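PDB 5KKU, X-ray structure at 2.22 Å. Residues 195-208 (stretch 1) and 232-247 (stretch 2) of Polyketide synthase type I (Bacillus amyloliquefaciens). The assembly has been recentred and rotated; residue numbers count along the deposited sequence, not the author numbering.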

ATOM      1  N   ALA A 195      -4.481   3.536   4.954  1.00 22.24           N
ATOM      2  CA  ALA A 195      -4.530   4.868   4.399  1.00 21.95           C
ATOM      3  C   ALA A 195      -3.145   5.456   4.208  1.00 25.59           C
ATOM      4  O   ALA A 195      -2.842   5.966   3.192  1.00 22.25           O
ATOM      5  CB  ALA A 195      -5.378   5.783   5.229  1.00 23.92           C
ATOM      6  N   PHE A 196      -2.312   5.356   5.227  1.00 23.39           N
ATOM      7  CA  PHE A 196      -0.942   5.753   5.155  1.00 16.47           C
ATOM      8  C   PHE A 196      -0.171   4.993   4.081  1.00 21.76           C
ATOM      9  O   PHE A 196       0.525   5.600   3.331  1.00 19.68           O
ATOM     10  CB  PHE A 196      -0.252   5.597   6.493  1.00 22.02           C
ATOM     11  CG  PHE A 196      -0.378   6.783   7.410  1.00 23.07           C
ATOM     12  CD1 PHE A 196      -0.390   8.065   6.929  1.00 19.45           C
ATOM     13  CD2 PHE A 196      -0.444   6.597   8.760  1.00 22.33           C
ATOM     14  CE1 PHE A 196      -0.512   9.124   7.762  1.00 23.21           C
ATOM     15  CE2 PHE A 196      -0.559   7.647   9.608  1.00 20.25           C
ATOM     16  CZ  PHE A 196      -0.585   8.913   9.110  1.00 24.85           C
ATOM     17  N   LEU A 197      -0.348   3.681   4.012  1.00 19.63           N
ATOM     18  CA  LEU A 197       0.314   2.830   3.068  1.00 13.29           C
ATOM     19  C   LEU A 197      -0.058   3.191   1.629  1.00 19.38           C
ATOM     20  O   LEU A 197       0.787   3.355   0.807  1.00 19.70           O
ATOM     21  CB  LEU A 197       0.041   1.361   3.382  1.00 19.45           C
ATOM     22  CG  LEU A 197       0.604   0.716   4.644  1.00 20.29           C
ATOM     23  CD1 LEU A 197       0.410  -0.766   4.620  1.00 24.38           C
ATOM     24  CD2 LEU A 197       2.066   1.015   4.811  1.00 20.93           C
ATOM     25  N   ASP A 198      -1.341   3.298   1.329  1.00 21.06           N
ATOM     26  CA  ASP A 198      -1.849   3.704   0.035  1.00 14.30           C
ATOM     27  C   ASP A 198      -1.275   5.023  -0.448  1.00 21.84           C
ATOM     28  O   ASP A 198      -0.741   5.088  -1.484  1.00 19.80           O
ATOM     29  CB  ASP A 198      -3.354   3.755   0.093  1.00 17.28           C
ATOM     30  CG  ASP A 198      -3.994   4.049  -1.216  1.00 24.90           C
ATOM     31  OD1 ASP A 198      -3.928   3.260  -2.137  1.00 28.50           O
ATOM     32  OD2 ASP A 198      -4.588   5.075  -1.334  1.00 26.53           O
ATOM     33  N   ALA A 199      -1.404   6.066   0.342  1.00 23.01           N
ATOM     34  CA  ALA A 199      -0.862   7.362  -0.006  1.00 25.17           C
ATOM     35  C   ALA A 199       0.632   7.352  -0.227  1.00 23.95           C
ATOM     36  O   ALA A 199       1.107   8.099  -1.027  1.00 29.88           O
ATOM     37  CB  ALA A 199      -1.216   8.409   1.008  1.00 25.80           C
ATOM     38  N   SER A 200       1.335   6.515   0.488  1.00 16.98           N
ATOM     39  CA  SER A 200       2.758   6.404   0.341  1.00 24.11           C
ATOM     40  C   SER A 200       3.212   5.800  -0.969  1.00 20.68           C
ATOM     41  O   SER A 200       4.267   6.072  -1.401  1.00 23.87           O
ATOM     42  CB  SER A 200       3.365   5.656   1.496  1.00 16.06           C
ATOM     43  OG  SER A 200       3.172   6.340   2.662  1.00 16.96           O
ATOM     44  N   THR A 201       2.374   4.971  -1.566  1.00 19.79           N
ATOM     45  CA  THR A 201       2.651   4.447  -2.881  1.00 21.33           C
ATOM     46  C   THR A 201       2.642   5.495  -3.957  1.00 24.27           C
ATOM     47  O   THR A 201       2.998   5.217  -5.045  1.00 25.76           O
ATOM     48  CB  THR A 201       1.744   3.313  -3.345  1.00 19.81           C
ATOM     49  OG1 THR A 201       0.478   3.810  -3.719  1.00 18.65           O
ATOM     50  CG2 THR A 201       1.615   2.301  -2.353  1.00 21.75           C
ATOM     51  N   LEU A 202       2.269   6.702  -3.602  1.00 27.41           N
ATOM     52  CA  LEU A 202       2.258   7.820  -4.479  1.00 24.70           C
ATOM     53  C   LEU A 202       3.563   8.552  -4.473  1.00 29.20           C
ATOM     54  O   LEU A 202       3.680   9.540  -5.091  1.00 30.55           O
ATOM     55  CB  LEU A 202       1.145   8.761  -4.090  1.00 20.04           C
ATOM     56  CG  LEU A 202      -0.263   8.261  -4.328  1.00 26.96           C
ATOM     57  CD1 LEU A 202      -1.308   9.218  -3.849  1.00 30.35           C
ATOM     58  CD2 LEU A 202      -0.483   8.010  -5.791  1.00 25.76           C
ATOM     59  N   ALA A 203       4.543   8.041  -3.760  1.00 26.95           N
ATOM     60  CA  ALA A 203       5.886   8.620  -3.765  1.00 29.58           C
ATOM     61  C   ALA A 203       6.517   8.801  -5.142  1.00 29.19           C
ATOM     62  O   ALA A 203       6.460   7.949  -5.975  1.00 27.88           O
ATOM     63  CB  ALA A 203       6.809   7.832  -2.878  1.00 27.67           C
ATOM     64  N   GLY A 204       7.079   9.961  -5.355  1.00 29.99           N
ATOM     65  CA  GLY A 204       7.728  10.270  -6.597  1.00 29.66           C
ATOM     66  C   GLY A 204       6.821  10.910  -7.592  1.00 37.12           C
ATOM     67  O   GLY A 204       7.244  11.194  -8.644  1.00 35.53           O
ATOM     68  N   SER A 205       5.567  11.125  -7.240  1.00 35.29           N
ATOM     69  CA  SER A 205       4.643  11.761  -8.144  1.00 37.27           C
ATOM     70  C   SER A 205       5.073  13.161  -8.575  1.00 39.64           C
ATOM     71  O   SER A 205       4.812  13.574  -9.673  1.00 38.47           O
ATOM     72  CB  SER A 205       3.264  11.817  -7.544  1.00 35.35           C
ATOM     73  OG  SER A 205       2.727  10.541  -7.393  1.00 39.87           O
ATOM     74  N   SER A 206       5.716  13.903  -7.719  1.00 39.14           N
ATOM     75  CA  SER A 206       6.172  15.205  -8.071  1.00 36.05           C
ATOM     76  C   SER A 206       7.275  15.102  -9.108  1.00 36.95           C
ATOM     77  O   SER A 206       7.465  15.952  -9.897  1.00 41.46           O
ATOM     78  CB  SER A 206       6.654  15.901  -6.814  1.00 33.01           C
ATOM     79  OG  SER A 206       8.001  15.635  -6.558  1.00 32.49           O
ATOM     80  N   PHE A 207       8.056  14.059  -9.079  1.00 37.94           N
ATOM     81  CA  PHE A 207       9.030  13.916 -10.125  1.00 39.59           C
ATOM     82  C   PHE A 207       8.221  13.562 -11.334  1.00 49.50           C
ATOM     83  O   PHE A 207       7.521  12.584 -11.304  1.00 51.80           O
ATOM     84  CB  PHE A 207       9.954  12.766  -9.864  1.00 34.29           C
ATOM     85  CG  PHE A 207      10.714  12.862  -8.593  1.00 35.67           C
ATOM     86  CD1 PHE A 207      11.359  14.013  -8.243  1.00 31.28           C
ATOM     87  CD2 PHE A 207      10.810  11.785  -7.785  1.00 28.98           C
ATOM     88  CE1 PHE A 207      12.078  14.077  -7.101  1.00 29.17           C
ATOM     89  CE2 PHE A 207      11.514  11.848  -6.644  1.00 31.77           C
ATOM     90  CZ  PHE A 207      12.140  13.000  -6.292  1.00 28.10           C
ATOM     91  N   ALA A 208       8.320  14.335 -12.400  1.00 45.50           N
ATOM     92  CA  ALA A 208       7.367  14.253 -13.473  1.00 47.61           C
ATOM     93  C   ALA A 208       6.042  14.871 -13.680  1.00 50.04           C
ATOM     94  O   ALA A 208       5.289  14.399 -14.481  1.00 69.27           O
ATOM     95  CB  ALA A 208       7.207  12.836 -13.970  1.00 45.04           C
TER
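Stretch 2, residues 232-247: PFPKTIYTYSAKNSRT

Residues 232-247 of the polyketide synthase pack along residues 195-208. Stretch 2 enters as a loop, extended at Phe233 but bent at Lys235 (phi/psi -62/-41), forms a strand that runs to Ala242, makes a 3-10 segment at 243-245 and leaves through Arg246. It runs in the same general direction as helix 195-200: the axes cross at -26° and approach to 10.0 Å, and the register advances in step, with CA-CA distances of 8.0 Å for Phe196-Ile237, 6.3 Å for Ser200-Thr239, 6.1 Å for Ala203-Ser241 and 7.4 Å for Phe207-Lys243. Ile237, Thr239 and Ser241 direct their CA-to-CB bonds toward stretch 1, whereas Tyr240 and Ala242 point away, the alternation expected of a strand.

Aromatic and apolar contacts begin with Phe196, which presents its edge to the face of Phe233 in an offset edge-to-face pair (centroids 5.3 Å apart, planes at 79°). Ile237 covers one face of the Phe196 ring, with CG1 4.0 Å from the centroid, while Lys235 O lies at the ring edge, 3.4 Å from Phe196 CZ. Leu197 CD2 reaches the edge of Phe233 at CE2 (4.0 Å). Further along, Ala203 CB packs on Ser241 CB (3.8 Å), and Lys243 CB sits over a face of the Phe207 ring, 4.2 Å from its centroid.

One hydrogen bond joins the stretches, from Thr239 OG1 to Ser200 OG (3.1 Å). Ser200 OG in turn donates to Phe196 O (2.8 Å), so the hydroxyls form a short relay back to the helix backbone.

In a guanidinium-ring packing, Arg246 lays one face against Phe207, with Arg246 NH1 3.6 Å from Phe207 CD2, and Arg246 NH2 makes a weak hydrogen bond to Ser241 OG (3.4 Å) within its own stretch. Arg246 NH2 also comes within 3.1 Å of Gly204 CA; a CB there would clash with this nitrogen, and the backbone angles (92°/0°) themselves call for glycine.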

ATOM      1  N   PRO A 232       5.611   1.858  14.881  1.00 26.93           N
ATOM      2  CA  PRO A 232       4.234   2.175  14.525  1.00 28.29           C
ATOM      3  C   PRO A 232       4.054   3.596  14.062  1.00 30.18           C
ATOM      4  O   PRO A 232       4.754   4.444  14.509  1.00 32.19           O
ATOM      5  CB  PRO A 232       3.483   1.948  15.814  1.00 29.65           C
ATOM      6  CG  PRO A 232       4.499   2.108  16.860  1.00 34.49           C
ATOM      7  CD  PRO A 232       5.771   1.619  16.305  1.00 27.14           C
ATOM      8  N   PHE A 233       3.174   3.826  13.127  1.00 29.01           N
ATOM      9  CA  PHE A 233       2.939   5.147  12.631  1.00 26.26           C
ATOM     10  C   PHE A 233       2.384   6.125  13.670  1.00 26.39           C
ATOM     11  O   PHE A 233       1.526   5.805  14.397  1.00 26.34           O
ATOM     12  CB  PHE A 233       1.969   5.069  11.461  1.00 26.02           C
ATOM     13  CG  PHE A 233       2.514   4.423  10.226  1.00 27.04           C
ATOM     14  CD1 PHE A 233       3.819   4.534   9.890  1.00 24.07           C
ATOM     15  CD2 PHE A 233       1.678   3.741   9.377  1.00 25.27           C
ATOM     16  CE1 PHE A 233       4.287   3.966   8.736  1.00 24.38           C
ATOM     17  CE2 PHE A 233       2.141   3.172   8.226  1.00 26.37           C
ATOM     18  CZ  PHE A 233       3.451   3.280   7.905  1.00 24.18           C
ATOM     19  N   PRO A 234       2.846   7.352  13.659  1.00 30.79           N
ATOM     20  CA  PRO A 234       2.246   8.392  14.480  1.00 22.83           C
ATOM     21  C   PRO A 234       1.166   9.105  13.728  1.00 27.97           C
ATOM     22  O   PRO A 234       0.836   8.637  12.685  1.00 28.08           O
ATOM     23  CB  PRO A 234       3.401   9.323  14.728  1.00 23.94           C
ATOM     24  CG  PRO A 234       4.234   9.141  13.552  1.00 25.17           C
ATOM     25  CD  PRO A 234       4.201   7.702  13.274  1.00 23.04           C
ATOM     26  N   LYS A 235       0.639  10.195  14.236  1.00 29.06           N
ATOM     27  CA  LYS A 235      -0.416  10.915  13.596  1.00 22.70           C
ATOM     28  C   LYS A 235      -0.032  11.475  12.245  1.00 26.51           C
ATOM     29  O   LYS A 235      -0.798  11.467  11.347  1.00 23.66           O
ATOM     30  CB  LYS A 235      -0.886  12.019  14.497  1.00 27.93           C
ATOM     31  CG  LYS A 235      -1.807  11.562  15.592  1.00 31.65           C
ATOM     32  CD  LYS A 235      -2.252  12.700  16.466  1.00 36.23           C
ATOM     33  CE  LYS A 235      -3.021  12.174  17.660  1.00 40.96           C
ATOM     34  NZ  LYS A 235      -3.217  13.156  18.759  1.00 48.31           N
ATOM     35  N   THR A 236       1.164  11.995  12.114  1.00 20.78           N
ATOM     36  CA  THR A 236       1.620  12.465  10.834  1.00 19.58           C
ATOM     37  C   THR A 236       2.894  11.750  10.460  1.00 22.01           C
ATOM     38  O   THR A 236       3.759  11.629  11.246  1.00 17.06           O
ATOM     39  CB  THR A 236       1.937  13.972  10.845  1.00 21.26           C
ATOM     40  OG1 THR A 236       0.815  14.728  11.262  1.00 24.55           O
ATOM     41  CG2 THR A 236       2.402  14.452   9.507  1.00 20.42           C
ATOM     42  N   ILE A 237       2.990  11.294   9.229  1.00 22.24           N
ATOM     43  CA  ILE A 237       4.210  10.725   8.710  1.00 16.72           C
ATOM     44  C   ILE A 237       4.844  11.497   7.578  1.00 24.10           C
ATOM     45  O   ILE A 237       4.242  12.354   6.973  1.00 21.81           O
ATOM     46  CB  ILE A 237       4.055   9.289   8.260  1.00 21.14           C
ATOM     47  CG1 ILE A 237       3.109   9.211   7.081  1.00 21.92           C
ATOM     48  CG2 ILE A 237       3.609   8.403   9.392  1.00 24.15           C
ATOM     49  CD1 ILE A 237       3.113   7.918   6.350  1.00 16.83           C
ATOM     50  N   TYR A 238       6.071  11.169   7.273  1.00 29.09           N
ATOM     51  CA  TYR A 238       6.815  11.844   6.245  1.00 27.67           C
ATOM     52  C   TYR A 238       7.458  10.863   5.330  1.00 23.68           C
ATOM     53  O   TYR A 238       8.445  10.305   5.665  1.00 20.73           O
ATOM     54  CB  TYR A 238       7.846  12.772   6.866  1.00 25.04           C
ATOM     55  CG  TYR A 238       7.247  13.792   7.777  1.00 19.73           C
ATOM     56  CD1 TYR A 238       6.903  13.489   9.056  1.00 23.06           C
ATOM     57  CD2 TYR A 238       7.025  15.035   7.344  1.00 23.98           C
ATOM     58  CE1 TYR A 238       6.332  14.406   9.852  1.00 24.85           C
ATOM     59  CE2 TYR A 238       6.455  15.958   8.133  1.00 28.97           C
ATOM     60  CZ  TYR A 238       6.139  15.651   9.386  1.00 27.25           C
ATOM     61  OH  TYR A 238       5.587  16.584  10.121  1.00 25.77           O
ATOM     62  N   THR A 239       6.854  10.675   4.188  1.00 23.38           N
ATOM     63  CA  THR A 239       7.310   9.774   3.199  1.00 21.57           C
ATOM     64  C   THR A 239       8.381  10.383   2.296  1.00 23.72           C
ATOM     65  O   THR A 239       8.119  11.222   1.501  1.00 22.31           O
ATOM     66  CB  THR A 239       6.116   9.202   2.400  1.00 26.43           C
ATOM     67  OG1 THR A 239       5.256   8.482   3.283  1.00 18.85           O
ATOM     68  CG2 THR A 239       6.598   8.295   1.329  1.00 14.09           C
ATOM     69  N   TYR A 240       9.601   9.938   2.428  1.00 19.87           N
ATOM     70  CA  TYR A 240      10.666  10.433   1.665  1.00 16.01           C
ATOM     71  C   TYR A 240      10.976   9.532   0.478  1.00 23.00           C
ATOM     72  O   TYR A 240      10.962   8.339   0.600  1.00 21.35           O
ATOM     73  CB  TYR A 240      11.871  10.548   2.553  1.00 23.70           C
ATOM     74  CG  TYR A 240      13.136  10.822   1.834  1.00 23.32           C
ATOM     75  CD1 TYR A 240      13.523  12.095   1.575  1.00 24.77           C
ATOM     76  CD2 TYR A 240      13.948   9.820   1.444  1.00 24.94           C
ATOM     77  CE1 TYR A 240      14.655  12.364   0.910  1.00 26.65           C
ATOM     78  CE2 TYR A 240      15.102  10.081   0.776  1.00 27.41           C
ATOM     79  CZ  TYR A 240      15.449  11.366   0.524  1.00 26.13           C
ATOM     80  OH  TYR A 240      16.547  11.657  -0.132  1.00 27.16           O
ATOM     81  N   SER A 241      11.284  10.116  -0.651  1.00 13.39           N
ATOM     82  CA  SER A 241      11.595   9.407  -1.861  1.00 19.95           C
ATOM     83  C   SER A 241      12.668  10.155  -2.696  1.00 27.99           C
ATOM     84  O   SER A 241      12.690  11.341  -2.749  1.00 29.44           O
ATOM     85  CB  SER A 241      10.297   9.188  -2.606  1.00 28.82           C
ATOM     86  OG  SER A 241      10.440   8.711  -3.881  1.00 32.03           O
ATOM     87  N   ALA A 242      13.595   9.415  -3.275  1.00 27.29           N
ATOM     88  CA  ALA A 242      14.659  10.001  -4.062  1.00 27.49           C
ATOM     89  C   ALA A 242      14.691   9.604  -5.518  1.00 29.42           C
ATOM     90  O   ALA A 242      14.467   8.503  -5.887  1.00 28.62           O
ATOM     91  CB  ALA A 242      15.984   9.729  -3.433  1.00 25.54           C
ATOM     92  N   LYS A 243      15.015  10.568  -6.339  1.00 28.88           N
ATOM     93  CA  LYS A 243      15.098  10.365  -7.757  1.00 29.73           C
ATOM     94  C   LYS A 243      16.095   9.319  -8.188  1.00 27.62           C
ATOM     95  O   LYS A 243      15.783   8.517  -8.984  1.00 32.43           O
ATOM     96  CB  LYS A 243      15.299  11.680  -8.496  1.00 33.91           C
ATOM     97  CG  LYS A 243      14.963  11.568  -9.962  1.00 32.81           C
ATOM     98  CD  LYS A 243      14.500  12.843 -10.600  1.00 32.77           C
ATOM     99  CE  LYS A 243      15.193  13.044 -11.923  1.00 41.87           C
ATOM    100  NZ  LYS A 243      16.656  12.762 -11.813  1.00 41.79           N
ATOM    101  N   ASN A 244      17.245   9.301  -7.553  1.00 26.46           N
ATOM    102  CA  ASN A 244      18.269   8.304  -7.808  1.00 35.74           C
ATOM    103  C   ASN A 244      17.905   6.851  -7.545  1.00 35.03           C
ATOM    104  O   ASN A 244      18.503   5.981  -8.078  1.00 39.66           O
ATOM    105  CB  ASN A 244      19.602   8.672  -7.132  1.00 30.44           C
ATOM    106  CG  ASN A 244      19.701   8.213  -5.718  1.00 35.48           C
ATOM    107  OD1 ASN A 244      18.731   8.118  -5.021  1.00 41.41           O
ATOM    108  ND2 ASN A 244      20.888   7.944  -5.288  1.00 39.70           N
ATOM    109  N   SER A 245      16.913   6.616  -6.725  1.00 33.96           N
ATOM    110  CA  SER A 245      16.358   5.332  -6.464  1.00 31.36           C
ATOM    111  C   SER A 245      15.307   4.914  -7.477  1.00 29.85           C
ATOM    112  O   SER A 245      14.769   3.868  -7.368  1.00 32.98           O
ATOM    113  CB  SER A 245      15.811   5.305  -5.046  1.00 33.16           C
ATOM    114  OG  SER A 245      14.417   5.505  -4.993  1.00 37.20           O
ATOM    115  N   ARG A 246      14.954   5.774  -8.403  1.00 26.05           N
ATOM    116  CA  ARG A 246      13.940   5.453  -9.387  1.00 31.93           C
ATOM    117  C   ARG A 246      14.541   4.922 -10.672  1.00 38.73           C
ATOM    118  O   ARG A 246      15.451   5.488 -11.187  1.00 39.87           O
ATOM    119  CB  ARG A 246      13.116   6.676  -9.681  1.00 32.50           C
ATOM    120  CG  ARG A 246      11.946   6.537 -10.609  1.00 35.82           C
ATOM    121  CD  ARG A 246      11.074   7.780 -10.538  1.00 43.80           C
ATOM    122  NE  ARG A 246      10.233   7.851  -9.366  1.00 40.68           N
ATOM    123  CZ  ARG A 246      10.659   8.115  -8.139  1.00 40.69           C
ATOM    124  NH1 ARG A 246      11.920   8.374  -7.924  1.00 39.32           N
ATOM    125  NH2 ARG A 246       9.832   8.124  -7.126  1.00 29.97           N
ATOM    126  N   THR A 247      14.027   3.815 -11.168  1.00 38.05           N
ATOM    127  CA  THR A 247      14.353   3.320 -12.469  1.00 35.21           C
ATOM    128  C   THR A 247      13.078   3.011 -13.194  1.00 38.61           C
ATOM    129  O   THR A 247      12.030   2.884 -12.603  1.00 36.77           O
ATOM    130  CB  THR A 247      15.199   2.036 -12.455  1.00 36.33           C
ATOM    131  OG1 THR A 247      14.489   0.986 -11.825  1.00 39.62           O
ATOM    132  CG2 THR A 247      16.533   2.260 -11.788  1.00 32.33           C
TER